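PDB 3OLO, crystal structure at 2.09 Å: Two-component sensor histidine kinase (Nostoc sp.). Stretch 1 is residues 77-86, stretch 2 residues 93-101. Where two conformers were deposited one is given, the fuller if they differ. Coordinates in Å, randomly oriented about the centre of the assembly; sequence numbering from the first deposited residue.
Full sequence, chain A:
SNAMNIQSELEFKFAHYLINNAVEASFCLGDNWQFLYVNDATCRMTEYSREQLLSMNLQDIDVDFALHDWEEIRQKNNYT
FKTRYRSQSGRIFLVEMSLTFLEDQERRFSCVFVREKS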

ATOM      1  N   ASN A  77      17.785  10.270  -0.560  1.00 60.89           N
ATOM      2  CA  ASN A  77      16.466  10.324  -1.200  1.00 63.25           C
ATOM      3  C   ASN A  77      15.742   8.973  -1.302  1.00 62.91           C
ATOM      4  O   ASN A  77      14.513   8.918  -1.350  1.00 64.97           O
ATOM      5  CB  ASN A  77      16.556  10.963  -2.580  1.00 71.06           C
ATOM      6  CG  ASN A  77      15.251  11.609  -2.995  1.00 86.92           C
ATOM      7  OD1 ASN A  77      15.069  12.818  -2.848  1.00 91.72           O
ATOM      8  ND2 ASN A  77      14.322  10.800  -3.493  1.00 91.36           N
ATOM      9  N   ASN A  78      16.509   7.892  -1.363  1.00 54.70           N
ATOM     10  CA  ASN A  78      15.974   6.551  -1.177  1.00 51.46           C
ATOM     11  C   ASN A  78      16.992   5.783  -0.345  1.00 48.00           C
ATOM     12  O   ASN A  78      18.160   5.720  -0.710  1.00 47.76           O
ATOM     13  CB  ASN A  78      15.747   5.858  -2.518  1.00 56.94           C
ATOM     14  CG  ASN A  78      14.982   6.722  -3.500  1.00 62.76           C
ATOM     15  OD1 ASN A  78      13.762   6.828  -3.421  1.00 65.65           O
ATOM     16  ND2 ASN A  78      15.698   7.349  -4.433  1.00 62.18           N
ATOM     17  N   TYR A  79      16.557   5.213   0.772  1.00 34.90           N
ATOM     18  CA  TYR A  79      17.489   4.627   1.729  1.00 31.63           C
ATOM     19  C   TYR A  79      16.787   3.621   2.648  1.00 34.74           C
ATOM     20  O   TYR A  79      15.634   3.817   3.023  1.00 31.80           O
ATOM     21  CB  TYR A  79      18.118   5.757   2.541  1.00 37.84           C
ATOM     22  CG  TYR A  79      19.361   5.375   3.302  1.00 53.60           C
ATOM     23  CD1 TYR A  79      20.487   4.902   2.642  1.00 57.50           C
ATOM     24  CD2 TYR A  79      19.421   5.518   4.687  1.00 54.61           C
ATOM     25  CE1 TYR A  79      21.637   4.566   3.344  1.00 62.09           C
ATOM     26  CE2 TYR A  79      20.565   5.189   5.397  1.00 53.83           C
ATOM     27  CZ  TYR A  79      21.667   4.712   4.723  1.00 60.18           C
ATOM     28  OH  TYR A  79      22.801   4.384   5.426  1.00 66.33           O
ATOM     29  N   THR A  80      17.489   2.546   2.999  1.00 36.17           N
ATOM     30  CA  THR A  80      16.956   1.500   3.877  1.00 38.52           C
ATOM     31  C   THR A  80      17.970   1.263   4.989  1.00 39.77           C
ATOM     32  O   THR A  80      19.167   1.160   4.712  1.00 35.24           O
ATOM     33  CB  THR A  80      16.714   0.156   3.110  1.00 34.59           C
ATOM     34  OG1 THR A  80      15.646   0.312   2.173  1.00 31.98           O
ATOM     35  CG2 THR A  80      16.348  -0.983   4.074  1.00 35.56           C
ATOM     36  N   PHE A  81      17.508   1.183   6.237  1.00 35.98           N
ATOM     37  CA  PHE A  81      18.409   0.952   7.366  1.00 46.11           C
ATOM     38  C   PHE A  81      17.655   0.452   8.606  1.00 46.92           C
ATOM     39  O   PHE A  81      16.430   0.526   8.661  1.00 38.40           O
ATOM     40  CB  PHE A  81      19.172   2.236   7.700  1.00 48.70           C
ATOM     41  CG  PHE A  81      18.295   3.340   8.216  1.00 50.25           C
ATOM     42  CD1 PHE A  81      17.649   4.193   7.343  1.00 47.93           C
ATOM     43  CD2 PHE A  81      18.108   3.516   9.575  1.00 51.91           C
ATOM     44  CE1 PHE A  81      16.839   5.209   7.815  1.00 45.30           C
ATOM     45  CE2 PHE A  81      17.295   4.526  10.053  1.00 52.83           C
ATOM     46  CZ  PHE A  81      16.660   5.374   9.171  1.00 49.07           C
ATOM     47  N   LYS A  82      18.393  -0.049   9.596  1.00 40.17           N
ATOM     48  CA  LYS A  82      17.786  -0.612  10.803  1.00 39.23           C
ATOM     49  C   LYS A  82      17.744   0.408  11.920  1.00 38.53           C
ATOM     50  O   LYS A  82      18.682   1.179  12.111  1.00 38.70           O
ATOM     51  CB  LYS A  82      18.597  -1.795  11.339  1.00 46.59           C
ATOM     52  CG  LYS A  82      18.974  -2.831  10.327  1.00 59.62           C
ATOM     53  CD  LYS A  82      17.860  -3.828  10.091  1.00 63.10           C
ATOM     54  CE  LYS A  82      18.074  -4.536   8.773  1.00 66.07           C
ATOM     55  NZ  LYS A  82      18.002  -3.550   7.664  1.00 68.86           N
ATOM     56  N   THR A  83      16.668   0.386  12.690  1.00 34.05           N
ATOM     57  CA  THR A  83      16.678   1.073  13.962  1.00 33.19           C
ATOM     58  C   THR A  83      15.825   0.286  14.951  1.00 32.11           C
ATOM     59  O   THR A  83      15.273  -0.751  14.602  1.00 38.85           O
ATOM     60  CB  THR A  83      16.184   2.505  13.801  1.00 36.84           C
ATOM     61  OG1 THR A  83      16.533   3.267  14.965  1.00 38.07           O
ATOM     62  CG2 THR A  83      14.675   2.531  13.566  1.00 36.26           C
ATOM     63  N   ARG A  84      15.745   0.757  16.191  1.00 32.18           N
ATOM     64  CA  ARG A  84      14.871   0.139  17.188  1.00 33.30           C
ATOM     65  C   ARG A  84      13.664   1.027  17.399  1.00 33.33           C
ATOM     66  O   ARG A  84      13.800   2.245  17.480  1.00 34.74           O
ATOM     67  CB  ARG A  84      15.600  -0.036  18.522  1.00 35.18           C
ATOM     68  CG  ARG A  84      16.833  -0.934  18.448  1.00 48.26           C
ATOM     69  CD  ARG A  84      17.491  -1.068  19.804  1.00 49.22           C
ATOM     70  NE  ARG A  84      18.067   0.193  20.256  1.00 48.62           N
ATOM     71  CZ  ARG A  84      18.272   0.514  21.533  1.00 54.97           C
ATOM     72  NH1 ARG A  84      17.939  -0.329  22.508  1.00 51.15           N
ATOM     73  NH2 ARG A  84      18.804   1.688  21.837  1.00 51.04           N
ATOM     74  N   TYR A  85      12.487   0.418  17.467  1.00 29.06           N
ATOM     75  CA  TYR A  85      11.268   1.122  17.835  1.00 28.26           C
ATOM     76  C   TYR A  85      10.807   0.740  19.235  1.00 33.43           C
ATOM     77  O   TYR A  85      11.019  -0.389  19.678  1.00 36.95           O
ATOM     78  CB  TYR A  85      10.140   0.748  16.876  1.00 23.37           C
ATOM     79  CG  TYR A  85      10.157   1.449  15.534  1.00 23.73           C
ATOM     80  CD1 TYR A  85      11.209   2.273  15.148  1.00 28.71           C
ATOM     81  CD2 TYR A  85       9.094   1.295  14.656  1.00 27.51           C
ATOM     82  CE1 TYR A  85      11.204   2.914  13.905  1.00 26.05           C
ATOM     83  CE2 TYR A  85       9.075   1.935  13.427  1.00 29.54           C
ATOM     84  CZ  TYR A  85      10.128   2.745  13.058  1.00 29.62           C
ATOM     85  OH  TYR A  85      10.099   3.371  11.824  1.00 29.88           O
ATOM     86  N   ARG A  86      10.183   1.686  19.933  0.51 35.17           N
ATOM     87  CA  ARG A  86       9.502   1.384  21.182  0.51 34.69           C
ATOM     88  C   ARG A  86       8.013   1.558  20.978  0.51 32.41           C
ATOM     89  O   ARG A  86       7.560   2.600  20.500  0.51 28.47           O
ATOM     90  CB  ARG A  86       9.962   2.285  22.321  0.51 36.32           C
ATOM     91  CG  ARG A  86       9.207   2.015  23.617  0.51 35.18           C
ATOM     92  CD  ARG A  86       9.546   3.012  24.703  0.51 35.66           C
ATOM     93  NE  ARG A  86      10.949   2.938  25.097  0.51 41.73           N
ATOM     94  CZ  ARG A  86      11.845   3.902  24.906  0.51 40.85           C
ATOM     95  NH1 ARG A  86      11.495   5.045  24.328  0.51 44.70           N
ATOM     96  NH2 ARG A  86      13.096   3.728  25.315  0.51 37.28           N
TER
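Stretch 2, residues 93-101: FLVEMSLTF

Residues 93-101 form an extended strand that runs antiparallel to strand 78-86; the N-to-C directions differ by 134°, the departure from 180° measuring how far the two axes are skewed, and the axes approach to 4.6 Å. The register follows from the alternating backbone pairs. Where Y79 faces L99, F81 faces M97, T83 faces V95 and Y85 faces F93, each pair exchanges two N-H...O bonds: L99 N to Y79 O is 2.8 Å, M97 N to F81 O 2.9 Å, V95 N to T83 O 2.9 Å and F93 N to Y85 O 3.0 Å, with returning bonds of similar length. Between these pairs the backbones draw closer, CA of T80 lying 4.2 Å from CA of S98 and CA of R84 4.4 Å from CA of L94; here CA-H groups point at carbonyls, as in T80 CA to M97 O at 3.1 Å. At the far end, F101 N bonds to N77 O at 3.1 Å, extending the ladder to a residue of positive phi that has just left a helix.

The face carrying F81, T83, Y85, F93, V95, M97 and L99 holds most of the interlocking shape. M97 is a selenomethionine whose chain (m, t, p) brings SE among three stretch 1 side chains: 4.2 Å from F81 CZ, 4.1 Å from T83 CG2 and 3.1 Å from Y85 OH. Its approach to the Y85 ring is at the edge, near the ring plane, whereas V95 CG2 covers a face of that ring, 3.7 Å from Y85 CE1 and only 10° off the ring normal. The methyl thus fits the flat surface and the selenium the rim. Y85 OH is buried here without a hydrogen-bonding partner. F93, with chi1 p, turns its ring back over the neighbouring strand, so that Y85 CB packs over its face, 3.7 Å from F93 CZ. Toward the other end, F81, also p, points its CA-to-CB bond out to this face while the end of its ring comes nearer to stretch 2 and meets L99, F81 CE1 lying 3.4 Å from L99 CD1.

The face bearing T80, K82, E96 and S98 is more polar and more open. T80 OG1 and S98 OG share a hydrogen bond of 2.6 Å, while T80 CG2 rests 3.5 Å from E96 CG. K82 bends through chi1 and chi2, both m, placing NZ 2.5 Å from E96 OE2 in a very short salt bridge. L94 CD1 reaches back to within 3.2 Å of T83 O and 4.0 Å of K82 CB, and N78 OD1 approaches T100 CG2 at 3.3 Å. Together the stretches bury 998 Å², both sides summed.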

ATOM      1  N   PHE A  93      11.937  -3.243  19.823  1.00 33.07           N
ATOM      2  CA  PHE A  93      12.212  -4.226  18.784  1.00 37.89           C
ATOM      3  C   PHE A  93      12.964  -3.609  17.603  1.00 39.63           C
ATOM      4  O   PHE A  93      12.819  -2.421  17.308  1.00 34.65           O
ATOM      5  CB  PHE A  93      10.906  -4.893  18.321  1.00 34.35           C
ATOM      6  CG  PHE A  93       9.824  -3.919  17.922  1.00 33.51           C
ATOM      7  CD1 PHE A  93       9.043  -3.294  18.887  1.00 31.75           C
ATOM      8  CD2 PHE A  93       9.581  -3.637  16.580  1.00 28.35           C
ATOM      9  CE1 PHE A  93       8.047  -2.404  18.530  1.00 27.52           C
ATOM     10  CE2 PHE A  93       8.584  -2.752  16.212  1.00 34.83           C
ATOM     11  CZ  PHE A  93       7.813  -2.130  17.183  1.00 26.89           C
ATOM     12  N   LEU A  94      13.779  -4.424  16.941  1.00 36.94           N
ATOM     13  CA  LEU A  94      14.498  -3.985  15.753  1.00 31.33           C
ATOM     14  C   LEU A  94      13.576  -3.992  14.539  1.00 37.59           C
ATOM     15  O   LEU A  94      12.786  -4.918  14.358  1.00 35.21           O
ATOM     16  CB  LEU A  94      15.676  -4.909  15.499  1.00 41.90           C
ATOM     17  CG  LEU A  94      16.680  -4.465  14.445  1.00 46.27           C
ATOM     18  CD1 LEU A  94      17.372  -3.174  14.862  1.00 44.12           C
ATOM     19  CD2 LEU A  94      17.688  -5.577  14.221  1.00 51.30           C
ATOM     20  N   VAL A  95      13.677  -2.948  13.722  1.00 38.70           N
ATOM     21  CA  VAL A  95      12.965  -2.867  12.449  1.00 35.57           C
ATOM     22  C   VAL A  95      13.916  -2.432  11.334  1.00 35.48           C
ATOM     23  O   VAL A  95      15.033  -1.977  11.587  1.00 32.48           O
ATOM     24  CB  VAL A  95      11.801  -1.853  12.504  1.00 29.94           C
ATOM     25  CG1 VAL A  95      10.836  -2.197  13.621  1.00 25.77           C
ATOM     26  CG2 VAL A  95      12.328  -0.442  12.703  1.00 35.75           C
ATOM     27  N   GLU A  96      13.450  -2.578  10.101  1.00 34.38           N
ATOM     28  CA  GLU A  96      14.155  -2.101   8.921  1.00 35.26           C
ATOM     29  C   GLU A  96      13.224  -1.126   8.216  1.00 37.38           C
ATOM     30  O   GLU A  96      12.128  -1.500   7.793  1.00 32.68           O
ATOM     31  CB  GLU A  96      14.513  -3.281   8.013  1.00 33.61           C
ATOM     32  CG  GLU A  96      15.047  -2.904   6.646  1.00 43.66           C
ATOM     33  CD  GLU A  96      15.398  -4.132   5.811  1.00 65.99           C
ATOM     34  OE1 GLU A  96      14.574  -4.537   4.972  1.00 62.09           O
ATOM     35  OE2 GLU A  96      16.491  -4.702   5.991  1.00 77.36           O
HETATM   36  N   MSE A  97      13.641   0.135   8.137  1.00 34.06           N
HETATM   37  CA  MSE A  97      12.847   1.176   7.491  1.00 35.49           C
HETATM   38  C   MSE A  97      13.372   1.430   6.093  1.00 37.71           C
HETATM   39  O   MSE A  97      14.579   1.547   5.905  1.00 36.06           O
HETATM   40  CB  MSE A  97      12.969   2.502   8.248  1.00 30.25           C
HETATM   41  CG  MSE A  97      12.291   2.603   9.566  1.00 33.85           C
HETATM   42 SE   MSE A  97      12.725   4.353  10.398  0.71 42.71          SE
HETATM   43  CE  MSE A  97      11.631   5.539   9.343  1.00 30.70           C
ATOM     44  N   SER A  98      12.465   1.546   5.127  1.00 36.38           N
ATOM     45  CA  SER A  98      12.798   2.011   3.781  1.00 34.54           C
ATOM     46  C   SER A  98      12.103   3.344   3.535  1.00 35.94           C
ATOM     47  O   SER A  98      10.890   3.462   3.685  1.00 33.37           O
ATOM     48  CB  SER A  98      12.363   0.997   2.730  1.00 35.42           C
ATOM     49  OG  SER A  98      13.191  -0.148   2.770  1.00 39.54           O
ATOM     50  N   LEU A  99      12.878   4.359   3.188  1.00 32.69           N
ATOM     51  CA  LEU A  99      12.335   5.688   2.987  1.00 34.45           C
ATOM     52  C   LEU A  99      12.473   6.098   1.542  1.00 33.39           C
ATOM     53  O   LEU A  99      13.496   5.832   0.918  1.00 33.90           O
ATOM     54  CB  LEU A  99      13.096   6.708   3.807  1.00 42.40           C
ATOM     55  CG  LEU A  99      13.065   6.549   5.311  1.00 52.88           C
ATOM     56  CD1 LEU A  99      14.224   5.674   5.768  1.00 55.22           C
ATOM     57  CD2 LEU A  99      13.138   7.932   5.916  1.00 53.89           C
ATOM     58  N   THR A 100      11.437   6.765   1.041  1.00 28.89           N
ATOM     59  CA  THR A 100      11.472   7.461  -0.229  1.00 34.46           C
ATOM     60  C   THR A 100      10.982   8.882   0.011  1.00 35.02           C
ATOM     61  O   THR A 100       9.904   9.071   0.556  1.00 32.39           O
ATOM     62  CB  THR A 100      10.527   6.810  -1.230  1.00 40.33           C
ATOM     63  OG1 THR A 100      10.812   5.409  -1.316  1.00 46.30           O
ATOM     64  CG2 THR A 100      10.677   7.451  -2.597  1.00 43.54           C
ATOM     65  N   PHE A 101      11.751   9.883  -0.402  1.00 37.17           N
ATOM     66  CA  PHE A 101      11.312  11.262  -0.229  1.00 40.54           C
ATOM     67  C   PHE A 101      10.614  11.761  -1.477  1.00 43.48           C
ATOM     68  O   PHE A 101      11.039  11.481  -2.587  1.00 39.95           O
ATOM     69  CB  PHE A 101      12.478  12.162   0.131  1.00 36.65           C
ATOM     70  CG  PHE A 101      13.024  11.895   1.490  1.00 39.93           C
ATOM     71  CD1 PHE A 101      14.015  10.940   1.675  1.00 47.50           C
ATOM     72  CD2 PHE A 101      12.531  12.574   2.594  1.00 42.98           C
ATOM     73  CE1 PHE A 101      14.515  10.676   2.944  1.00 48.64           C
ATOM     74  CE2 PHE A 101      13.030  12.322   3.861  1.00 44.34           C
ATOM     75  CZ  PHE A 101      14.025  11.372   4.035  1.00 46.85           C
TER